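Local coordinates for protein intermedilysin (Streptococcus intermedius, PDB 5IMW) that probably lyses host cells by binding cholesterol-containing membranes and assembling there into an oligomeric, membrane-inserted pore, at residues A364-H369 with H409-L414. Sequence-based numbering, arbitrary orientation.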
loop_
_atom_site.group_PDB
_atom_site.type_symbol
_atom_site.label_atom_id
_atom_site.label_comp_id
_atom_site.label_asym_id
_atom_site.label_seq_id
_atom_site.Cartn_x
_atom_site.Cartn_y
_atom_site.Cartn_z
ATOM N N ALA A 364 31.060 10.727 15.994
ATOM C CA ALA A 364 32.437 11.044 16.342
ATOM C C ALA A 364 33.262 11.067 15.066
ATOM O O ALA A 364 33.076 10.225 14.185
ATOM C CB ALA A 364 33.013 10.027 17.334
ATOM N N LEU A 365 34.169 12.036 14.973
ATOM C CA LEU A 365 35.067 12.162 13.833
ATOM C C LEU A 365 36.493 12.243 14.350
ATOM O O LEU A 365 36.825 13.146 15.125
ATOM C CB LEU A 365 34.727 13.395 12.992
ATOM C CG LEU A 365 35.824 13.904 12.055
ATOM C CD1 LEU A 365 36.317 12.803 11.129
ATOM C CD2 LEU A 365 35.322 15.089 11.241
ATOM N N THR A 366 37.325 11.299 13.924
ATOM C CA THR A 366 38.723 11.231 14.318
ATOM C C THR A 366 39.591 11.712 13.163
ATOM O O THR A 366 39.447 11.233 12.033
ATOM C CB THR A 366 39.096 9.799 14.718
ATOM O OG1 THR A 366 38.623 9.531 16.045
ATOM C CG2 THR A 366 40.601 9.575 14.663
ATOM N N LEU A 367 40.482 12.658 13.447
ATOM C CA LEU A 367 41.435 13.160 12.469
ATOM C C LEU A 367 42.818 12.625 12.810
ATOM O O LEU A 367 43.257 12.722 13.960
ATOM C CB LEU A 367 41.460 14.690 12.447
ATOM C CG LEU A 367 40.149 15.418 12.748
ATOM C CD1 LEU A 367 40.341 16.926 12.636
ATOM C CD2 LEU A 367 39.040 14.964 11.810
ATOM N N ASN A 368 43.496 12.056 11.816
ATOM C CA ASN A 368 44.831 11.503 11.995
ATOM C C ASN A 368 45.757 12.059 10.927
ATOM O O ASN A 368 45.347 12.265 9.781
ATOM C CB ASN A 368 44.817 9.969 11.923
ATOM C CG ASN A 368 43.973 9.335 13.014
ATOM O OD1 ASN A 368 43.354 10.030 13.820
ATOM N ND2 ASN A 368 43.942 8.009 13.041
ATOM N N HIS A 369 47.010 12.307 11.307
ATOM C CA HIS A 369 48.024 12.788 10.375
ATOM C C HIS A 369 49.330 12.073 10.676
ATOM O O HIS A 369 49.899 12.252 11.757
ATOM C CB HIS A 369 48.207 14.306 10.484
ATOM C CG HIS A 369 49.241 14.860 9.553
ATOM N ND1 HIS A 369 49.839 14.106 8.566
ATOM C CD2 HIS A 369 49.785 16.097 9.462
ATOM C CE1 HIS A 369 50.706 14.855 7.907
ATOM N NE2 HIS A 369 50.691 16.068 8.430
ATOM N N HIS A 409 52.759 12.874 14.525
ATOM C CA HIS A 409 51.859 11.935 15.191
ATOM C C HIS A 409 50.715 12.708 15.842
ATOM O O HIS A 409 50.621 12.819 17.065
ATOM C CB HIS A 409 52.633 11.098 16.220
ATOM C CG HIS A 409 53.704 10.242 15.620
ATOM N ND1 HIS A 409 53.854 10.082 14.259
ATOM C CD2 HIS A 409 54.680 9.496 16.194
ATOM C CE1 HIS A 409 54.874 9.277 14.020
ATOM N NE2 HIS A 409 55.392 8.908 15.177
ATOM N N TYR A 410 49.831 13.242 15.003
ATOM C CA TYR A 410 48.699 14.037 15.461
ATOM C C TYR A 410 47.415 13.230 15.336
ATOM O O TYR A 410 47.109 12.699 14.263
ATOM C CB TYR A 410 48.581 15.338 14.665
ATOM C CG TYR A 410 47.439 16.215 15.127
ATOM C CD1 TYR A 410 47.483 16.850 16.361
ATOM C CD2 TYR A 410 46.314 16.404 14.334
ATOM C CE1 TYR A 410 46.441 17.650 16.792
ATOM C CE2 TYR A 410 45.268 17.203 14.757
ATOM C CZ TYR A 410 45.337 17.822 15.987
ATOM O OH TYR A 410 44.303 18.619 16.417
ATOM N N SER A 411 46.667 13.144 16.435
ATOM C CA SER A 411 45.389 12.444 16.446
ATOM C C SER A 411 44.475 13.086 17.477
ATOM O O SER A 411 44.840 13.194 18.651
ATOM C CB SER A 411 45.572 10.957 16.760
ATOM O OG SER A 411 44.319 10.315 16.909
ATOM N N THR A 412 43.290 13.497 17.034
ATOM C CA THR A 412 42.312 14.133 17.903
ATOM C C THR A 412 40.914 13.696 17.489
ATOM O O THR A 412 40.641 13.472 16.306
ATOM C CB THR A 412 42.424 15.661 17.854
ATOM O OG1 THR A 412 41.347 16.248 18.594
ATOM C CG2 THR A 412 42.387 16.154 16.419
ATOM N N THR A 413 40.030 13.582 18.477
ATOM C CA THR A 413 38.685 13.058 18.281
ATOM C C THR A 413 37.659 14.141 18.586
ATOM O O THR A 413 37.690 14.751 19.660
ATOM C CB THR A 413 38.451 11.820 19.162
ATOM O OG1 THR A 413 38.483 10.643 18.347
ATOM C CG2 THR A 413 37.111 11.879 19.906
ATOM N N LEU A 414 36.752 14.365 17.643
ATOM C CA LEU A 414 35.637 15.285 17.809
ATOM C C LEU A 414 34.370 14.470 18.013
ATOM O O LEU A 414 34.068 13.584 17.208
ATOM C CB LEU A 414 35.488 16.193 16.589
ATOM C CG LEU A 414 36.768 16.885 16.127
ATOM C CD1 LEU A 414 36.965 16.732 14.628
ATOM C CD2 LEU A 414 36.733 18.344 16.511
#
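Thr366 OG1 and Thr413 OG1 lie 2.6 Å apart and share a hydrogen bond across a non-hydrogen-bonded antiparallel pair. OG1 of Thr366 sits anti to its own carbonyl carbon, beside the backbone N (chi1 -79°), which carries it to the hydroxyl of Thr413. On the same face, Ser411 stands opposite Asn368. The backbones of strands 365-369 and 410-414 run antiparallel, at 164° between their short axes. Three hydrogen-bonded pairs join them. Leu365 N donates to Leu414 O at 2.7 Å, and Leu414 N returns a bond to Leu365 O. Leu367 and Thr412 repeat the exchange; the bond from Leu367 N to Thr412 O is close to straight at its hydrogen (170°). At the far end, His369 N reaches Tyr410 O at 3.0 Å, while the return bond from Tyr410 N to His369 O is weak. Between these bonds, Ser411 CA approaches Leu367 O at 3.3 Å in a CA-H...O contact.

The other face carries Leu365, Leu367 and Leu414, with Thr412, Tyr410 and His369. CD1 of Leu414 is the shared meeting point: it lies 4.0 Å from Leu365 CG and 3.9 Å from Leu367 CD2. The side chains of Leu365 and Leu414 run alongside each other in the same direction, while that of Leu367 slants across Leu414. Trp399 of strand 392-406 packs on Leu367, Tyr410, Thr412 and Leu414, and Phe377 of strand 375-386 also touches Leu367. His369 NE2 is hydrogen-bonded to Phe373 O. On its other edge, strand 365-369 bonds to strand 453-459 through Thr366 and Asn368. The two strands form one edge of a four-stranded mixed sheet that packs against a second sheet, as expected of the C-terminal beta sandwich of cholesterol-dependent cytolysins.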